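Local coordinates for protein V-type ATP synthase alpha chain (PDB 5BN3) that is the alpha chain (subunit A) of a V-type ATP synthase, a rotary ATPase subunit with ADP bound at its P-loop domain between beta domains and a helical C-terminal domain, at residues K17-I20 with F21-V24; N161-I164 with E165-I168; M480-I483 with I484-F488. One frame throughout, in Å; residues are numbered along the deposited sequence.

From the N terminus, the chain meets contact 1 first: residues 17-24 turn from strand 11-15 into strand 23-26 of the small beta-barrel domain. Contact 2, residues 161-168, rounds the corner between strands 160-162 and 169-171, linking two sheets of the barrel-sandwich domain. Both are beta turns in which a glutamate at the fourth position bonds back to the first residue's backbone N-H. Contact 3, residues 480-488, closes no loop but runs along helix 472-489 of the C-terminal domain. The three follow in series, and none nests in or crosses another. Centres of contacts 1 and 2 are about 31 Å apart, while contact 3 lies across the chain's centre from both.

Contact 1 (K17-I20 with F21-V24)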
loop_
_atom_site.group_PDB
_atom_site.type_symbol
_atom_site.label_atom_id
_atom_site.label_comp_id
_atom_site.label_asym_id
_atom_site.label_seq_id
_atom_site.Cartn_x
_atom_site.Cartn_y
_atom_site.Cartn_z
ATOM N N LYS A 17 43.300 9.602 -11.051
ATOM C CA LYS A 17 43.603 8.208 -11.356
ATOM C C LYS A 17 43.441 7.342 -10.111
ATOM O O LYS A 17 44.114 7.561 -9.100
ATOM C CB LYS A 17 45.012 8.080 -11.909
ATOM N N PHE A 18 42.554 6.357 -10.187
ATOM C CA PHE A 18 42.266 5.504 -9.038
ATOM C C PHE A 18 42.090 4.045 -9.442
ATOM O O PHE A 18 41.959 3.730 -10.625
ATOM C CB PHE A 18 41.001 5.989 -8.326
ATOM C CG PHE A 18 41.095 7.393 -7.799
ATOM C CD1 PHE A 18 41.611 7.641 -6.538
ATOM C CD2 PHE A 18 40.656 8.466 -8.562
ATOM C CE1 PHE A 18 41.691 8.933 -6.047
ATOM C CE2 PHE A 18 40.730 9.759 -8.076
ATOM C CZ PHE A 18 41.251 9.992 -6.817
ATOM N N SER A 19 42.091 3.161 -8.450
ATOM C CA SER A 19 41.773 1.758 -8.674
ATOM C C SER A 19 40.539 1.397 -7.860
ATOM O O SER A 19 40.322 1.948 -6.781
ATOM C CB SER A 19 42.946 0.860 -8.280
ATOM O OG SER A 19 44.042 1.049 -9.155
ATOM N N ILE A 20 39.729 0.482 -8.383
ATOM C CA ILE A 20 38.522 0.045 -7.691
ATOM C C ILE A 20 38.893 -0.597 -6.347
ATOM O O ILE A 20 39.847 -1.375 -6.260
ATOM C CB ILE A 20 37.676 -0.906 -8.587
ATOM C CG1 ILE A 20 36.260 -1.084 -8.039
ATOM C CG2 ILE A 20 38.362 -2.240 -8.789
ATOM C CD1 ILE A 20 35.328 0.032 -8.420
ATOM N N PHE A 21 38.170 -0.213 -5.299
ATOM C CA PHE A 21 38.405 -0.701 -3.935
ATOM C C PHE A 21 39.738 -0.271 -3.321
ATOM O O PHE A 21 40.174 -0.825 -2.310
ATOM C CB PHE A 21 38.209 -2.218 -3.849
ATOM C CG PHE A 21 36.835 -2.664 -4.251
ATOM C CD1 PHE A 21 35.736 -2.344 -3.468
ATOM C CD2 PHE A 21 36.637 -3.395 -5.411
ATOM C CE1 PHE A 21 34.466 -2.746 -3.834
ATOM C CE2 PHE A 21 35.369 -3.801 -5.783
ATOM C CZ PHE A 21 34.281 -3.476 -4.992
ATOM N N GLU A 22 40.370 0.732 -3.920
ATOM C CA GLU A 22 41.562 1.322 -3.330
ATOM C C GLU A 22 41.145 2.222 -2.174
ATOM O O GLU A 22 40.158 2.956 -2.272
ATOM C CB GLU A 22 42.331 2.139 -4.370
ATOM C CG GLU A 22 43.579 2.819 -3.832
ATOM C CD GLU A 22 44.161 3.823 -4.806
ATOM O OE1 GLU A 22 43.651 3.929 -5.944
ATOM O OE2 GLU A 22 45.131 4.511 -4.430
ATOM N N VAL A 23 41.888 2.153 -1.075
ATOM C CA VAL A 23 41.675 3.072 0.034
ATOM C C VAL A 23 42.329 4.400 -0.306
ATOM O O VAL A 23 43.488 4.440 -0.716
ATOM C CB VAL A 23 42.265 2.531 1.344
ATOM C CG1 VAL A 23 42.223 3.595 2.425
ATOM C CG2 VAL A 23 41.495 1.314 1.792
ATOM N N VAL A 24 41.576 5.483 -0.154
ATOM C CA VAL A 24 42.107 6.810 -0.426
ATOM C C VAL A 24 42.006 7.687 0.811
ATOM O O VAL A 24 41.289 7.364 1.759
ATOM C CB VAL A 24 41.379 7.495 -1.601
ATOM C CG1 VAL A 24 41.646 6.754 -2.895
ATOM C CG2 VAL A 24 39.881 7.573 -1.332
#
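Phe21 lays its ring alongside the side chain of Ile20, the two pointing the same way, with CD2 of Phe21 3.5 Å from CG1 of Ile20. The pair forms the corner of a type II beta turn from Ser19 to Glu22. Phe21 takes the third position with a positive phi of 66°, a conformation commonly met in glycine. Its large apolar ring suits the spot: Phe21 packs on Tyr46 and Ile20 on Thr48, both of the neighbouring NEQ263 chain.

Glu22 closes the turn through its N, which donates to O of Ser19 at 3.1 Å. With CG swung opposite its own N (chi1 179°) and the chain extended, the carboxylate runs back along the loop. There OE1, approached nearly along its C-O axis, accepts the N-H of Ser19 at 3.1 Å and 154°, and sits by the edge of the Phe18 ring near its plane. The turn delivers the chain from strand 11-15 into strand 23-26 of the N-terminal beta barrel, and Glu22 straps the loop to the segment around strand 60-61: its OE2 is bonded by Asn62 ND2 and the amides of Thr63 and Gly64. So many donors would probably keep this buried carboxylate ionised.

Val24 sets CG1 3.7 Å from CD1 of Phe18, the two side chains crossing at about a right angle, and both pack against Val35 of strand 31-39 and Val60 of strand 60-61.

Contact 2 (N161-I164 with E165-I168); sequences NFTI and EETI
Glu166 reaches back over a type I beta turn to Thr163, and two hydrogen bonds join this pair. Its N donates to O of Thr163 at 3.2 Å, closing the turn, while its OE1 accepts the N-H of Thr163 at 2.9 Å and 159°, met from above the carboxylate plane. The chain is extended beyond CG, long enough for a glutamate to span the turn. On the way its CG passes 3.5 Å from OG1 of Thr163. Inside the bend a water lies 2.7 Å from O of Ile164, though it has more acceptors near it than protons to give.

Contacts of the Phe162 ring come next. CG2 of Ile168 stands over one face, 4.1 Å from the centroid and 16° off the normal, a CH-pi contact; Phe116 of strand 114-118 packs on both residues. OE1 of Glu166 lies instead at the ring edge, with ring and carboxylate planes 68° apart.

This links strand 160-162 to strand 169-171 of the barrel-sandwich domain. The Thr163 N-H would probably do most to stabilise the carboxylate as an anion, with the partial positive charge of the aromatic edge a weak addition.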
loop_
_atom_site.group_PDB
_atom_site.type_symbol
_atom_site.label_atom_id
_atom_site.label_comp_id
_atom_site.label_asym_id
_atom_site.label_seq_id
_atom_site.Cartn_x
_atom_site.Cartn_y
_atom_site.Cartn_z
ATOM N N ASN A 161 60.556 -12.573 24.247
ATOM C CA ASN A 161 59.734 -11.378 24.363
ATOM C C ASN A 161 59.891 -10.423 23.183
ATOM O O ASN A 161 60.999 -9.980 22.872
ATOM C CB ASN A 161 60.025 -10.671 25.688
ATOM C CG ASN A 161 59.818 -11.581 26.885
ATOM O OD1 ASN A 161 58.685 -11.826 27.306
ATOM N ND2 ASN A 161 60.913 -12.092 27.435
ATOM N N PHE A 162 58.773 -10.120 22.525
ATOM C CA PHE A 162 58.770 -9.257 21.346
ATOM C C PHE A 162 57.565 -8.322 21.343
ATOM O O PHE A 162 56.541 -8.615 21.961
ATOM C CB PHE A 162 58.723 -10.098 20.065
ATOM C CG PHE A 162 59.851 -11.075 19.931
ATOM C CD1 PHE A 162 59.737 -12.359 20.442
ATOM C CD2 PHE A 162 61.021 -10.720 19.275
ATOM C CE1 PHE A 162 60.770 -13.265 20.315
ATOM C CE2 PHE A 162 62.059 -11.623 19.143
ATOM C CZ PHE A 162 61.933 -12.897 19.664
ATOM N N THR A 163 57.691 -7.199 20.640
ATOM C CA THR A 163 56.540 -6.344 20.354
ATOM C C THR A 163 56.029 -6.701 18.964
ATOM O O THR A 163 56.671 -7.469 18.246
ATOM C CB THR A 163 56.878 -4.841 20.442
ATOM O OG1 THR A 163 57.771 -4.479 19.383
ATOM C CG2 THR A 163 57.519 -4.517 21.780
ATOM N N ILE A 164 54.887 -6.136 18.581
ATOM C CA ILE A 164 54.168 -6.567 17.381
ATOM C C ILE A 164 54.911 -6.343 16.053
ATOM O O ILE A 164 54.738 -7.111 15.104
ATOM C CB ILE A 164 52.743 -5.939 17.336
ATOM C CG1 ILE A 164 51.681 -7.022 17.147
ATOM C CG2 ILE A 164 52.625 -4.878 16.255
ATOM C CD1 ILE A 164 51.569 -7.964 18.317
ATOM N N GLU A 165 55.752 -5.314 15.992
ATOM C CA GLU A 165 56.426 -4.965 14.741
ATOM C C GLU A 165 57.766 -5.674 14.560
ATOM O O GLU A 165 58.448 -5.470 13.555
ATOM C CB GLU A 165 56.616 -3.447 14.635
ATOM C CG GLU A 165 55.385 -2.677 14.166
ATOM C CD GLU A 165 55.233 -2.660 12.653
ATOM O OE1 GLU A 165 55.714 -3.600 11.986
ATOM O OE2 GLU A 165 54.633 -1.698 12.128
ATOM N N GLU A 166 58.135 -6.508 15.526
ATOM C CA GLU A 166 59.428 -7.188 15.488
ATOM C C GLU A 166 59.390 -8.510 14.723
ATOM O O GLU A 166 58.419 -9.264 14.807
ATOM C CB GLU A 166 59.961 -7.405 16.909
ATOM C CG GLU A 166 60.302 -6.109 17.630
ATOM C CD GLU A 166 60.986 -6.330 18.962
ATOM O OE1 GLU A 166 60.460 -7.105 19.785
ATOM O OE2 GLU A 166 62.054 -5.724 19.190
ATOM N N THR A 167 60.460 -8.776 13.977
ATOM C CA THR A 167 60.613 -10.027 13.240
ATOM C C THR A 167 60.804 -11.195 14.207
ATOM O O THR A 167 61.658 -11.141 15.093
ATOM C CB THR A 167 61.821 -9.953 12.282
ATOM O OG1 THR A 167 61.656 -8.846 11.386
ATOM C CG2 THR A 167 61.959 -11.237 11.476
ATOM N N ILE A 168 60.002 -12.244 14.039
ATOM C CA ILE A 168 60.090 -13.425 14.895
ATOM C C ILE A 168 60.602 -14.632 14.119
ATOM O O ILE A 168 60.962 -15.655 14.705
ATOM C CB ILE A 168 58.731 -13.767 15.541
ATOM C CG1 ILE A 168 57.627 -13.825 14.486
ATOM C CG2 ILE A 168 58.375 -12.747 16.602
ATOM C CD1 ILE A 168 57.074 -15.210 14.264
HETATM O O HOH W 1 56.134 -9.392 15.703
#

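Contact 3 (M480-I483 with I484-F488); sequences MGRI and IREGF
Arg482 and Glu486, one helical turn apart, form a salt bridge of charge alone. NH2 of Arg482 and OE1 of Glu486 are 3.4 Å apart, but OE1 sits 3.0 Å above the guanidinium plane, over a face, and no N-H points at it. The two planes are 71° apart. Arg482 carries CG opposite its own N and stays extended to NE, which brings the guanidinium out so that one face meets OE1 of Glu486; NH2 has a further ionic partner in Glu539 of helix 537-542. A long, charged side chain suits this partly exposed flank.

Van der Waals contact takes over at Arg485. Its chain bends at chi3 (-73°), so the guanidinium folds back on the backbone, with CA of Arg482 3.3 Å above the guanidinium plane, toward its rim, while CG of Arg485 rests 3.3 Å from O of Gly481. The charged end is paired by Glu455 of helix 441-458. On the buried side CG1 of Ile484 lies 3.3 Å from O of Met480, and both residues pack on Ile451.

Backbone hydrogen bonds run four residues apart: the N of Ile484, Arg485 and Glu486 donate in turn to O of Met480, Gly481 and Arg482. The bond from N of Gly487 to O of Ile483 is 2.8 Å long but bent, 133°, as the helix widens into a pi-type turn at 485-488.

Helix 472-489 is thus packed among helices 441-458, 503-523 and 537-542, in the all-helical C-terminal domain of V- and A-type subunits; the side-chain position of Gly487 is about 13 Å from a bound ADP, and pocket residues Gln491 to Phe494 follow just after the helix.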
loop_
_atom_site.group_PDB
_atom_site.type_symbol
_atom_site.label_atom_id
_atom_site.label_comp_id
_atom_site.label_asym_id
_atom_site.label_seq_id
_atom_site.Cartn_x
_atom_site.Cartn_y
_atom_site.Cartn_z
ATOM N N MET A 480 -0.068 -27.065 31.858
ATOM C CA MET A 480 1.292 -27.450 31.489
ATOM C C MET A 480 1.972 -26.390 30.627
ATOM O O MET A 480 3.182 -26.178 30.734
ATOM C CB MET A 480 1.291 -28.785 30.742
ATOM C CG MET A 480 0.779 -29.958 31.555
ATOM S SD MET A 480 1.672 -30.170 33.104
ATOM C CE MET A 480 3.349 -30.346 32.499
ATOM N N GLY A 481 1.192 -25.737 29.770
ATOM C CA GLY A 481 1.705 -24.678 28.920
ATOM C C GLY A 481 2.248 -23.528 29.743
ATOM O O GLY A 481 3.305 -22.979 29.433
ATOM N N ARG A 482 1.522 -23.168 30.799
ATOM C CA ARG A 482 1.957 -22.118 31.713
ATOM C C ARG A 482 3.264 -22.492 32.414
ATOM O O ARG A 482 4.143 -21.648 32.600
ATOM C CB ARG A 482 0.865 -21.818 32.748
ATOM C CG ARG A 482 1.290 -20.825 33.827
ATOM C CD ARG A 482 0.178 -20.546 34.833
ATOM N NE ARG A 482 0.610 -19.620 35.881
ATOM C CZ ARG A 482 1.002 -19.992 37.096
ATOM N NH1 ARG A 482 1.010 -21.276 37.427
ATOM N NH2 ARG A 482 1.379 -19.081 37.983
ATOM N N ILE A 483 3.385 -23.762 32.793
ATOM C CA ILE A 483 4.582 -24.262 33.463
ATOM C C ILE A 483 5.800 -24.209 32.542
ATOM O O ILE A 483 6.888 -23.803 32.954
ATOM C CB ILE A 483 4.380 -25.710 33.959
ATOM C CG1 ILE A 483 3.258 -25.768 35.000
ATOM C CG2 ILE A 483 5.662 -26.259 34.560
ATOM C CD1 ILE A 483 2.982 -27.165 35.514
ATOM N N ILE A 484 5.609 -24.624 31.293
ATOM C CA ILE A 484 6.681 -24.602 30.305
ATOM C C ILE A 484 7.103 -23.165 29.991
ATOM O O ILE A 484 8.296 -22.864 29.913
ATOM C CB ILE A 484 6.254 -25.336 29.011
ATOM C CG1 ILE A 484 6.070 -26.832 29.292
ATOM C CG2 ILE A 484 7.280 -25.131 27.909
ATOM C CD1 ILE A 484 5.274 -27.572 28.232
ATOM N N ARG A 485 6.125 -22.278 29.825
ATOM C CA ARG A 485 6.405 -20.876 29.530
ATOM C C ARG A 485 7.083 -20.152 30.693
ATOM O O ARG A 485 8.116 -19.511 30.508
ATOM C CB ARG A 485 5.125 -20.141 29.116
ATOM C CG ARG A 485 4.647 -20.469 27.704
ATOM C CD ARG A 485 3.418 -19.656 27.306
ATOM N NE ARG A 485 2.199 -20.106 27.976
ATOM C CZ ARG A 485 1.663 -19.511 29.036
ATOM N NH1 ARG A 485 2.235 -18.432 29.552
ATOM N NH2 ARG A 485 0.553 -19.990 29.579
ATOM N N GLU A 486 6.510 -20.264 31.889
ATOM C CA GLU A 486 7.010 -19.522 33.048
ATOM C C GLU A 486 8.186 -20.192 33.757
ATOM O O GLU A 486 8.947 -19.529 34.460
ATOM C CB GLU A 486 5.879 -19.255 34.053
ATOM C CG GLU A 486 4.794 -18.309 33.551
ATOM C CD GLU A 486 3.723 -18.033 34.595
ATOM O OE1 GLU A 486 3.819 -18.581 35.714
ATOM O OE2 GLU A 486 2.784 -17.265 34.296
ATOM N N GLY A 487 8.335 -21.502 33.577
ATOM C CA GLY A 487 9.368 -22.242 34.282
ATOM C C GLY A 487 10.533 -22.711 33.432
ATOM O O GLY A 487 11.588 -23.053 33.966
ATOM N N PHE A 488 10.355 -22.725 32.113
ATOM C CA PHE A 488 11.390 -23.232 31.217
ATOM C C PHE A 488 11.809 -22.227 30.139
ATOM O O PHE A 488 12.992 -21.908 30.004
ATOM C CB PHE A 488 10.931 -24.539 30.567
ATOM C CG PHE A 488 11.979 -25.195 29.721
ATOM C CD1 PHE A 488 13.039 -25.863 30.309
ATOM C CD2 PHE A 488 11.900 -25.151 28.337
ATOM C CE1 PHE A 488 14.008 -26.471 29.534
ATOM C CE2 PHE A 488 12.866 -25.758 27.557
ATOM C CZ PHE A 488 13.922 -26.418 28.156
#